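Local coordinates for penicillin-binding protein PbpB (Mycobacterium tuberculosis, PDB 6KGU) that builds cross-linked peptidoglycan from lipid-linked intermediates as a penicillin-binding transpeptidase of the mycobacterial cell wall, at residues A[398-403]-A[499-504]; A[509-514]-A[539-544]; A[396-399]-A[405-408]. All coordinates share one frame; numbering follows the deposited sequence. Where two conformers were deposited one is given.

Contact 1: A[398-403]-A[499-504]; sequences QAIAND and AGIATA
I501 carries this contact alone for its strand, meeting I400 and A401 where helix 390-401 ends against the central antiparallel sheet. Earlier in the segment, A499 packs on M393 and Y397, so the helix is already alongside. G500 follows, tied through its backbone to I511 of the neighbouring strand.

At I501 the side chain points at the helix. With CG1 beside the backbone N and anti to the carbonyl carbon (chi1 -62°), and CD1 carried on in extended fashion (chi2 165°), the long branch reaches the last turn. I501 CD1 lies 3.9 Å from A401 CB and also 3.9 Å from A401 N, so it touches both methyl and main chain. The methylene behind it takes part as well, I501 CG1 standing 4.1 Å from A401 CB. The short branch joins in: I501 CG2 is 4.0 Å from A401 CB, which therefore meets both arms of the isoleucine. I400 approaches at about a right angle, its CG2 4.1 Å from I501 CD1.

Where the second segment ends, A504 gives its carbonyl to R443 NE. This arginine, which belongs to neither segment, also binds I400 O through NH1.

No hydrogen bond crosses directly between the segments, and only 116 Å² is buried. The chemistry is thus van der Waals packing of aliphatic groups, with one methyl also resting on the A401 backbone N, and it has no directional bonds of its own; R443 adds polar links to both segments.

Contact 2: A[509-514]-A[539-544]; sequences YVIGIM and GWLMQR
Y509 takes L541 of helix 531-544 over one face of its ring and M542 at the edge. L541 CD1 makes a CH-pi contact over that face, 4.1 Å from the ring centroid and 23° off the normal, shifted toward the rim on the CG side. L541 CB comes near CD2 and CE2 of the Y509 ring. M542 comes in near the ring plane: two successive bends, at chi2 (-66°) and chi3 (90°), fold the chain so that M542 CE reaches Y509 CD2 at 3.7 Å. I511, two residues along on the same face of the strand, extends its long branch until I511 CD1 meets L541 CD1 tip to tip at 4.0 Å. One leucine methyl thus serves both strand residues.

The phenol end is polar. A water lies 2.8 Å from Y509 OH. It donates to L541 O at 2.9 Å. From R544 NH1, 3.0 Å away, it accepts in the plane of the guanidinium. This gives the tyrosine a water-mediated link to the helix backbone, and Y509 OH also has a weak hydrogen bond to E545.

Strand and helix segments run nearly antiparallel, their axes 10.6 Å apart, and W540 stacks on Y204 of helix 199-216. This is the layered architecture of the penicillin-binding transpeptidase fold, in which N-terminal and C-terminal helices of the domain cover one face of the central antiparallel sheet.

Contact 3: A[396-399]-A[405-408]; sequences MYQA and VRVP
Q398 and V407 make the hydrogen bond of this contact, a helix side chain binding the backbone just after a short strand. V407 N donates to Q398 OE1 at 3.0 Å, nearly straight at 173°, although the donor stands tilted out of the carbonyl plane. The glutamine reaches this position by leaving the helix with CG anti to its own N (chi1 -177°) and then bending sharply at chi2 (-84°), which turns the amide toward the main chain at V407. A water lies within hydrogen-bonding distance of both residues, 2.9 Å from Q398 OE1 and 2.7 Å from V407 O, so V407 is met at its N-H and, probably through this water, at its C=O. Q398 NE2 bonds to A228 O. With each end of the amide engaged, its rotation is fixed, and this buried polar group is satisfied.

Close backbone approach without bonding marks the start of the strand: A399 O and V405 N lie 3.3 Å apart at a poor angle, and V405 O is taken up by N402 ND2 in the connecting turn.

Apolar contact is supplied by A399, whose CB packs 3.5 Å from R406 CB and also touches R406 CG, the aliphatic base of the arginine. The charged end then leads away, where R406 NE bonds to K347 O.

The amide has van der Waals contacts of its own. R406 CG lies 3.9 Å from Q398 OE1, and V407 CB rests 3.8 Å from Q398 NE2.

The whole joins helix 390-401 to strand 405-406, which pairs antiparallel with strand 431-432 through R406 and I431. Elsewhere on the helix, M396 and Y397 pack on I273 of helix 272-281, and Y397 OH bonds to V270 O, next to S269, the probable acylated serine.

Following the chain, helix 390-401 comes first and supplies both contact 3 and contact 1, which share Q398 and A399. Contact 3 closes the tight turn directly after the helix. From this shared helix, that turn opens the larger loop of some hundred residues closed by contact 1, within which strand 405-406, its partner 431-432 and strand 473-483 all lie. Contact 2 follows in series, closing the return from the last sheet strand to helix 531-544. Strands 493-502 and 509-516 are sheet neighbours, paired by backbone hydrogen bonds such as A502 N to Y509 O, while V510 packs on A401 and Y397. Together the contacts tie the small two-stranded sheet, helix 390-401, the central sheet and the C-terminal helix into layers.

Contact 1: A[398-403]-A[499-504]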
ATOM      1  N   GLN A 398      -7.954   2.979   1.213  1.00 26.62           N
ATOM      2  CA  GLN A 398      -8.217   4.411   1.093  1.00 27.25           C
ATOM      3  C   GLN A 398      -9.668   4.678   0.715  1.00 26.82           C
ATOM      4  O   GLN A 398     -10.275   5.651   1.193  1.00 26.31           O
ATOM      5  CB  GLN A 398      -7.268   5.035   0.065  1.00 25.60           C
ATOM      6  CG  GLN A 398      -7.419   6.546  -0.065  1.00 25.85           C
ATOM      7  CD  GLN A 398      -8.536   6.929  -0.988  1.00 26.41           C
ATOM      8  OE1 GLN A 398      -8.915   6.158  -1.877  1.00 28.78           O
ATOM      9  NE2 GLN A 398      -9.096   8.109  -0.773  1.00 28.28           N
ATOM     10  N   ALA A 399     -10.242   3.833  -0.153  1.00 26.84           N
ATOM     11  CA  ALA A 399     -11.640   4.004  -0.542  1.00 24.32           C
ATOM     12  C   ALA A 399     -12.549   3.943   0.677  1.00 28.59           C
ATOM     13  O   ALA A 399     -13.481   4.746   0.825  1.00 26.24           O
ATOM     14  CB  ALA A 399     -12.049   2.920  -1.547  1.00 27.01           C
ATOM     15  N   ILE A 400     -12.296   2.968   1.551  1.00 26.37           N
ATOM     16  CA  ILE A 400     -13.101   2.788   2.749  1.00 24.31           C
ATOM     17  C   ILE A 400     -12.812   3.895   3.753  1.00 28.12           C
ATOM     18  O   ILE A 400     -13.711   4.375   4.452  1.00 28.11           O
ATOM     19  CB  ILE A 400     -12.814   1.386   3.324  1.00 30.14           C
ATOM     20  CG1 ILE A 400     -13.394   0.310   2.395  1.00 26.98           C
ATOM     21  CG2 ILE A 400     -13.320   1.261   4.763  1.00 29.39           C
ATOM     22  CD1 ILE A 400     -14.925   0.416   2.228  1.00 31.07           C
ATOM     23  N   ALA A 401     -11.547   4.312   3.842  1.00 26.76           N
ATOM     24  CA  ALA A 401     -11.192   5.434   4.706  1.00 27.96           C
ATOM     25  C   ALA A 401     -11.924   6.712   4.286  1.00 29.26           C
ATOM     26  O   ALA A 401     -12.357   7.498   5.134  1.00 30.17           O
ATOM     27  CB  ALA A 401      -9.681   5.658   4.656  1.00 24.17           C
ATOM     28  N   ASN A 402     -12.071   6.931   2.981  1.00 27.24           N
ATOM     29  CA  ASN A 402     -12.666   8.163   2.467  1.00 30.88           C
ATOM     30  C   ASN A 402     -14.168   8.008   2.245  1.00 31.37           C
ATOM     31  O   ASN A 402     -14.712   8.453   1.226  1.00 28.94           O
ATOM     32  CB  ASN A 402     -11.948   8.578   1.182  1.00 27.99           C
ATOM     33  CG  ASN A 402     -12.339   9.964   0.706  1.00 32.25           C
ATOM     34  OD1 ASN A 402     -12.478  10.904   1.501  1.00 31.42           O
ATOM     35  ND2 ASN A 402     -12.525  10.096  -0.605  1.00 31.53           N
ATOM     36  N   ASP A 403     -14.846   7.334   3.187  1.00 28.44           N
ATOM     37  CA  ASP A 403     -16.304   7.255   3.205  1.00 29.52           C
ATOM     38  C   ASP A 403     -16.840   6.641   1.920  1.00 30.80           C
ATOM     39  O   ASP A 403     -17.898   7.029   1.423  1.00 31.52           O
ATOM     40  CB  ASP A 403     -16.936   8.631   3.461  1.00 30.19           C
ATOM     41  CG  ASP A 403     -17.079   8.929   4.961  1.00 35.76           C
ATOM     42  OD1 ASP A 403     -16.855   7.997   5.768  1.00 33.60           O
ATOM     43  OD2 ASP A 403     -17.413  10.073   5.329  1.00 43.86           O
ATOM     44  N   ALA A 499      -2.879  -3.904   6.198  1.00 25.12           N
ATOM     45  CA  ALA A 499      -3.377  -2.626   5.708  1.00 25.67           C
ATOM     46  C   ALA A 499      -4.308  -2.086   6.774  1.00 28.25           C
ATOM     47  O   ALA A 499      -5.138  -2.834   7.294  1.00 28.51           O
ATOM     48  CB  ALA A 499      -4.110  -2.763   4.371  1.00 25.48           C
ATOM     49  N   GLY A 500      -4.151  -0.813   7.125  1.00 28.98           N
ATOM     50  CA  GLY A 500      -4.999  -0.267   8.163  1.00 29.07           C
ATOM     51  C   GLY A 500      -5.260   1.208   7.954  1.00 26.95           C
ATOM     52  O   GLY A 500      -4.707   1.849   7.056  1.00 24.16           O
ATOM     53  N   ILE A 501      -6.104   1.744   8.828  1.00 27.68           N
ATOM     54  CA  ILE A 501      -6.590   3.117   8.747  1.00 25.52           C
ATOM     55  C   ILE A 501      -6.430   3.746  10.122  1.00 26.09           C
ATOM     56  O   ILE A 501      -6.820   3.142  11.129  1.00 25.77           O
ATOM     57  CB  ILE A 501      -8.064   3.156   8.295  1.00 28.78           C
ATOM     58  CG1 ILE A 501      -8.212   2.549   6.882  1.00 26.07           C
ATOM     59  CG2 ILE A 501      -8.630   4.568   8.360  1.00 29.04           C
ATOM     60  CD1 ILE A 501      -9.667   2.210   6.481  1.00 27.00           C
ATOM     61  N   ALA A 502      -5.822   4.926  10.166  1.00 23.81           N
ATOM     62  CA  ALA A 502      -5.751   5.735  11.388  1.00 26.34           C
ATOM     63  C   ALA A 502      -6.556   7.037  11.198  1.00 27.17           C
ATOM     64  O   ALA A 502      -6.154   7.898  10.416  1.00 30.29           O
ATOM     65  CB  ALA A 502      -4.302   6.049  11.732  1.00 24.00           C
ATOM     66  N   THR A 503      -7.714   7.174  11.841  1.00 30.68           N
ATOM     67  CA  THR A 503      -8.390   6.135  12.607  1.00 28.19           C
ATOM     68  C   THR A 503      -9.774   5.869  12.013  1.00 30.25           C
ATOM     69  O   THR A 503     -10.199   6.548  11.076  1.00 28.16           O
ATOM     70  CB  THR A 503      -8.598   6.550  14.058  1.00 29.76           C
ATOM     71  OG1 THR A 503      -9.424   7.716  14.058  1.00 31.01           O
ATOM     72  CG2 THR A 503      -7.276   6.874  14.730  1.00 29.52           C
ATOM     73  N   ALA A 504     -10.500   4.924  12.611  1.00 29.32           N
ATOM     74  CA  ALA A 504     -11.812   4.555  12.081  1.00 30.50           C
ATOM     75  C   ALA A 504     -12.806   5.700  12.210  1.00 35.28           C
ATOM     76  O   ALA A 504     -13.615   5.938  11.304  1.00 30.90           O
ATOM     77  CB  ALA A 504     -12.344   3.317  12.799  1.00 28.52           C
TER

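Contact 2: A[509-514]-A[539-544]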
ATOM      1  N   TYR A 509      -4.889   8.689   7.825  1.00 22.82           N
ATOM      2  CA  TYR A 509      -3.767   7.997   7.214  1.00 28.43           C
ATOM      3  C   TYR A 509      -4.167   6.572   6.879  1.00 31.88           C
ATOM      4  O   TYR A 509      -4.854   5.905   7.660  1.00 27.36           O
ATOM      5  CB  TYR A 509      -2.556   7.972   8.129  1.00 29.20           C
ATOM      6  CG  TYR A 509      -2.055   9.352   8.476  1.00 30.72           C
ATOM      7  CD1 TYR A 509      -1.400  10.133   7.531  1.00 25.30           C
ATOM      8  CD2 TYR A 509      -2.248   9.873   9.744  1.00 30.29           C
ATOM      9  CE1 TYR A 509      -0.948  11.403   7.852  1.00 35.84           C
ATOM     10  CE2 TYR A 509      -1.792  11.146  10.074  1.00 32.16           C
ATOM     11  CZ  TYR A 509      -1.145  11.899   9.126  1.00 33.87           C
ATOM     12  OH  TYR A 509      -0.691  13.158   9.459  1.00 39.45           O
ATOM     13  N   VAL A 510      -3.730   6.113   5.714  1.00 25.80           N
ATOM     14  CA  VAL A 510      -3.925   4.735   5.296  1.00 25.98           C
ATOM     15  C   VAL A 510      -2.541   4.135   5.111  1.00 27.35           C
ATOM     16  O   VAL A 510      -1.692   4.727   4.434  1.00 31.49           O
ATOM     17  CB  VAL A 510      -4.761   4.655   4.007  1.00 29.70           C
ATOM     18  CG1 VAL A 510      -5.159   3.219   3.708  1.00 25.18           C
ATOM     19  CG2 VAL A 510      -5.991   5.558   4.122  1.00 27.93           C
ATOM     20  N   ILE A 511      -2.299   2.988   5.739  1.00 26.79           N
ATOM     21  CA  ILE A 511      -0.973   2.393   5.788  1.00 29.83           C
ATOM     22  C   ILE A 511      -1.048   0.974   5.244  1.00 26.79           C
ATOM     23  O   ILE A 511      -1.824   0.163   5.754  1.00 30.83           O
ATOM     24  CB  ILE A 511      -0.411   2.393   7.217  1.00 21.09           C
ATOM     25  CG1 ILE A 511      -0.294   3.830   7.738  1.00 25.01           C
ATOM     26  CG2 ILE A 511       0.961   1.662   7.223  1.00 24.34           C
ATOM     27  CD1 ILE A 511      -0.113   3.936   9.231  1.00 28.90           C
ATOM     28  N   GLY A 512      -0.228   0.672   4.235  1.00 23.94           N
ATOM     29  CA  GLY A 512      -0.111  -0.685   3.705  1.00 23.00           C
ATOM     30  C   GLY A 512       1.318  -1.185   3.810  1.00 26.29           C
ATOM     31  O   GLY A 512       2.263  -0.446   3.521  1.00 27.78           O
ATOM     32  N   ILE A 513       1.469  -2.444   4.211  1.00 26.20           N
ATOM     33  CA  ILE A 513       2.778  -3.042   4.497  1.00 26.75           C
ATOM     34  C   ILE A 513       2.814  -4.434   3.874  1.00 26.53           C
ATOM     35  O   ILE A 513       1.814  -5.156   3.898  1.00 27.00           O
ATOM     36  CB  ILE A 513       3.038  -3.151   6.022  1.00 29.83           C
ATOM     37  CG1 ILE A 513       3.113  -1.774   6.684  1.00 27.48           C
ATOM     38  CG2 ILE A 513       4.338  -3.946   6.341  1.00 27.03           C
ATOM     39  CD1 ILE A 513       2.816  -1.847   8.171  1.00 29.06           C
ATOM     40  N   MET A 514       3.968  -4.829   3.341  1.00 23.36           N
ATOM     41  CA  MET A 514       4.159  -6.208   2.923  0.63 26.36           C
ATOM     42  C   MET A 514       5.561  -6.661   3.306  1.00 26.91           C
ATOM     43  O   MET A 514       6.526  -5.906   3.194  1.00 26.12           O
ATOM     44  CB  MET A 514       3.921  -6.396   1.413  0.63 25.57           C
ATOM     45  CG  MET A 514       4.023  -7.855   0.981  0.63 26.03           C
ATOM     46  SD  MET A 514       5.723  -8.385   0.618  0.63 30.49           S
ATOM     47  CE  MET A 514       5.892  -7.731  -1.042  0.63 26.36           C
ATOM     48  N   GLY A 539       1.006   4.818  15.299  1.00 28.04           N
ATOM     49  CA  GLY A 539       1.120   5.478  16.590  1.00 27.43           C
ATOM     50  C   GLY A 539       1.963   6.734  16.518  1.00 29.97           C
ATOM     51  O   GLY A 539       1.632   7.754  17.126  1.00 33.57           O
ATOM     52  N   TRP A 540       3.060   6.681  15.767  1.00 29.18           N
ATOM     53  CA  TRP A 540       3.914   7.852  15.610  1.00 30.63           C
ATOM     54  C   TRP A 540       3.204   8.958  14.831  1.00 35.64           C
ATOM     55  O   TRP A 540       3.384  10.149  15.123  1.00 29.62           O
ATOM     56  CB  TRP A 540       5.221   7.451  14.919  1.00 29.52           C
ATOM     57  CG  TRP A 540       6.154   8.596  14.665  1.00 31.15           C
ATOM     58  CD1 TRP A 540       7.006   9.186  15.567  1.00 32.92           C
ATOM     59  CD2 TRP A 540       6.364   9.271  13.422  1.00 30.81           C
ATOM     60  NE1 TRP A 540       7.717  10.188  14.958  1.00 30.47           N
ATOM     61  CE2 TRP A 540       7.337  10.267  13.645  1.00 27.27           C
ATOM     62  CE3 TRP A 540       5.812   9.142  12.141  1.00 31.85           C
ATOM     63  CZ2 TRP A 540       7.766  11.122  12.642  1.00 26.92           C
ATOM     64  CZ3 TRP A 540       6.252   9.991  11.140  1.00 28.33           C
ATOM     65  CH2 TRP A 540       7.212  10.967  11.397  1.00 31.97           C
ATOM     66  N   LEU A 541       2.399   8.589  13.830  1.00 27.82           N
ATOM     67  CA  LEU A 541       1.655   9.607  13.099  1.00 26.80           C
ATOM     68  C   LEU A 541       0.636  10.294  13.999  1.00 34.36           C
ATOM     69  O   LEU A 541       0.382  11.494  13.839  1.00 35.91           O
ATOM     70  CB  LEU A 541       0.956   8.991  11.879  1.00 31.52           C
ATOM     71  CG  LEU A 541       1.855   8.539  10.713  1.00 30.16           C
ATOM     72  CD1 LEU A 541       1.089   7.680   9.705  1.00 27.20           C
ATOM     73  CD2 LEU A 541       2.470   9.751  10.017  1.00 29.72           C
ATOM     74  N   MET A 542       0.040   9.558  14.942  1.00 27.51           N
ATOM     75  CA  MET A 542      -0.920  10.188  15.841  1.00 35.55           C
ATOM     76  C   MET A 542      -0.216  11.143  16.793  1.00 37.98           C
ATOM     77  O   MET A 542      -0.654  12.281  16.981  1.00 38.20           O
ATOM     78  CB  MET A 542      -1.705   9.129  16.615  1.00 33.27           C
ATOM     79  CG  MET A 542      -2.514   8.189  15.736  1.00 32.11           C
ATOM     80  SD  MET A 542      -3.848   8.980  14.841  1.00 34.62           S
ATOM     81  CE  MET A 542      -3.109   9.500  13.306  1.00 23.25           C
ATOM     82  N   GLN A 543       0.902  10.705  17.376  1.00 34.97           N
ATOM     83  CA  GLN A 543       1.592  11.531  18.363  1.00 39.20           C
ATOM     84  C   GLN A 543       2.130  12.804  17.727  1.00 40.05           C
ATOM     85  O   GLN A 543       1.958  13.904  18.265  1.00 52.47           O
ATOM     86  CB  GLN A 543       2.716  10.731  19.028  1.00 38.41           C
ATOM     87  CG  GLN A 543       2.193   9.471  19.755  1.00 49.13           C
ATOM     88  CD  GLN A 543       3.308   8.533  20.236  1.00 64.65           C
ATOM     89  OE1 GLN A 543       4.485   8.797  20.020  1.00 61.18           O
ATOM     90  NE2 GLN A 543       2.931   7.445  20.892  1.00 58.15           N
ATOM     91  N   ARG A 544       2.765  12.677  16.563  1.00 37.27           N
ATOM     92  CA  ARG A 544       3.443  13.829  15.988  1.00 38.39           C
ATOM     93  C   ARG A 544       2.469  14.931  15.594  1.00 44.53           C
ATOM     94  O   ARG A 544       2.872  16.098  15.529  1.00 43.48           O
ATOM     95  CB  ARG A 544       4.278  13.400  14.786  1.00 42.14           C
ATOM     96  CG  ARG A 544       3.488  13.282  13.516  1.00 38.52           C
ATOM     97  CD  ARG A 544       4.318  12.756  12.349  1.00 41.61           C
ATOM     98  NE  ARG A 544       5.173  13.763  11.730  1.00 38.25           N
ATOM     99  CZ  ARG A 544       4.799  14.566  10.736  1.00 41.81           C
ATOM    100  NH1 ARG A 544       3.563  14.514  10.247  1.00 47.27           N
ATOM    101  NH2 ARG A 544       5.663  15.434  10.238  1.00 47.90           N
TER
HETATM  102  O   HOH W   1       1.315  12.836  11.431  1.00 40.97           O

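Contact 3: A[396-399]-A[405-408]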
ATOM      1  N   MET A 396      -7.162   0.370  -1.951  1.00 28.52           N
ATOM      2  CA  MET A 396      -8.439  -0.233  -1.566  1.00 30.86           C
ATOM      3  C   MET A 396      -8.904   0.285  -0.221  1.00 30.92           C
ATOM      4  O   MET A 396     -10.081   0.619  -0.042  1.00 32.03           O
ATOM      5  CB  MET A 396      -8.315  -1.757  -1.499  1.00 32.77           C
ATOM      6  CG  MET A 396      -8.310  -2.455  -2.832  1.00 37.18           C
ATOM      7  SD  MET A 396      -9.052  -4.088  -2.702  1.00 32.57           S
ATOM      8  CE  MET A 396      -7.830  -5.004  -1.762  1.00 31.21           C
ATOM      9  N   TYR A 397      -7.998   0.304   0.759  1.00 27.71           N
ATOM     10  CA  TYR A 397      -8.375   0.740   2.097  1.00 28.65           C
ATOM     11  C   TYR A 397      -8.589   2.248   2.135  1.00 28.38           C
ATOM     12  O   TYR A 397      -9.361   2.746   2.964  1.00 28.03           O
ATOM     13  CB  TYR A 397      -7.315   0.272   3.107  1.00 24.58           C
ATOM     14  CG  TYR A 397      -7.461  -1.209   3.396  1.00 26.85           C
ATOM     15  CD1 TYR A 397      -7.164  -2.158   2.420  1.00 28.40           C
ATOM     16  CD2 TYR A 397      -7.941  -1.662   4.629  1.00 26.38           C
ATOM     17  CE1 TYR A 397      -7.322  -3.533   2.663  1.00 24.60           C
ATOM     18  CE2 TYR A 397      -8.112  -3.024   4.878  1.00 27.16           C
ATOM     19  CZ  TYR A 397      -7.801  -3.952   3.887  1.00 27.35           C
ATOM     20  OH  TYR A 397      -7.951  -5.304   4.118  1.00 26.44           O
ATOM     21  N   GLN A 398      -7.954   2.979   1.213  1.00 26.62           N
ATOM     22  CA  GLN A 398      -8.217   4.411   1.093  1.00 27.25           C
ATOM     23  C   GLN A 398      -9.668   4.678   0.715  1.00 26.82           C
ATOM     24  O   GLN A 398     -10.275   5.651   1.193  1.00 26.31           O
ATOM     25  CB  GLN A 398      -7.268   5.035   0.065  1.00 25.60           C
ATOM     26  CG  GLN A 398      -7.419   6.546  -0.065  1.00 25.85           C
ATOM     27  CD  GLN A 398      -8.536   6.929  -0.988  1.00 26.41           C
ATOM     28  OE1 GLN A 398      -8.915   6.158  -1.877  1.00 28.78           O
ATOM     29  NE2 GLN A 398      -9.096   8.109  -0.773  1.00 28.28           N
ATOM     30  N   ALA A 399     -10.242   3.833  -0.153  1.00 26.84           N
ATOM     31  CA  ALA A 399     -11.640   4.004  -0.542  1.00 24.32           C
ATOM     32  C   ALA A 399     -12.549   3.943   0.677  1.00 28.59           C
ATOM     33  O   ALA A 399     -13.481   4.746   0.825  1.00 26.24           O
ATOM     34  CB  ALA A 399     -12.049   2.920  -1.547  1.00 27.01           C
ATOM     35  N   VAL A 405     -15.375   6.537  -1.159  1.00 26.73           N
ATOM     36  CA  VAL A 405     -14.978   7.137  -2.429  1.00 27.69           C
ATOM     37  C   VAL A 405     -13.485   6.904  -2.631  1.00 27.05           C
ATOM     38  O   VAL A 405     -12.650   7.494  -1.936  1.00 29.14           O
ATOM     39  CB  VAL A 405     -15.323   8.628  -2.494  1.00 28.63           C
ATOM     40  CG1 VAL A 405     -14.799   9.208  -3.781  1.00 28.10           C
ATOM     41  CG2 VAL A 405     -16.836   8.818  -2.380  1.00 27.13           C
ATOM     42  N   ARG A 406     -13.153   6.060  -3.601  1.00 29.53           N
ATOM     43  CA  ARG A 406     -11.760   5.791  -3.919  1.00 29.04           C
ATOM     44  C   ARG A 406     -11.192   6.944  -4.726  1.00 34.19           C
ATOM     45  O   ARG A 406     -11.805   7.389  -5.702  1.00 34.28           O
ATOM     46  CB  ARG A 406     -11.639   4.491  -4.703  1.00 28.75           C
ATOM     47  CG  ARG A 406     -10.195   4.011  -4.895  1.00 26.18           C
ATOM     48  CD  ARG A 406     -10.181   2.568  -5.350  1.00 29.04           C
ATOM     49  NE  ARG A 406     -10.765   2.358  -6.674  1.00 26.86           N
ATOM     50  CZ  ARG A 406     -10.140   2.595  -7.829  1.00 32.20           C
ATOM     51  NH1 ARG A 406      -8.902   3.073  -7.843  1.00 27.97           N
ATOM     52  NH2 ARG A 406     -10.753   2.343  -8.977  1.00 32.12           N
ATOM     53  N   VAL A 407     -10.034   7.439  -4.306  1.00 28.54           N
ATOM     54  CA  VAL A 407      -9.329   8.482  -5.040  1.00 29.35           C
ATOM     55  C   VAL A 407      -7.985   7.891  -5.461  1.00 33.57           C
ATOM     56  O   VAL A 407      -7.116   7.655  -4.608  1.00 28.41           O
ATOM     57  CB  VAL A 407      -9.161   9.760  -4.196  1.00 31.58           C
ATOM     58  CG1 VAL A 407      -8.461  10.869  -5.013  1.00 32.75           C
ATOM     59  CG2 VAL A 407     -10.526  10.261  -3.682  1.00 31.55           C
ATOM     60  N   PRO A 408      -7.779   7.630  -6.750  1.00 28.21           N
ATOM     61  CA  PRO A 408      -6.524   7.018  -7.204  1.00 27.28           C
ATOM     62  C   PRO A 408      -5.321   7.789  -6.687  1.00 31.05           C
ATOM     63  O   PRO A 408      -5.285   9.026  -6.749  1.00 30.70           O
ATOM     64  CB  PRO A 408      -6.633   7.099  -8.731  1.00 34.23           C
ATOM     65  CG  PRO A 408      -8.129   7.064  -8.985  1.00 32.44           C
ATOM     66  CD  PRO A 408      -8.694   7.912  -7.866  1.00 29.54           C
TER
HETATM   67  O   HOH W   2      -6.779   5.161  -3.568  1.00 29.05           O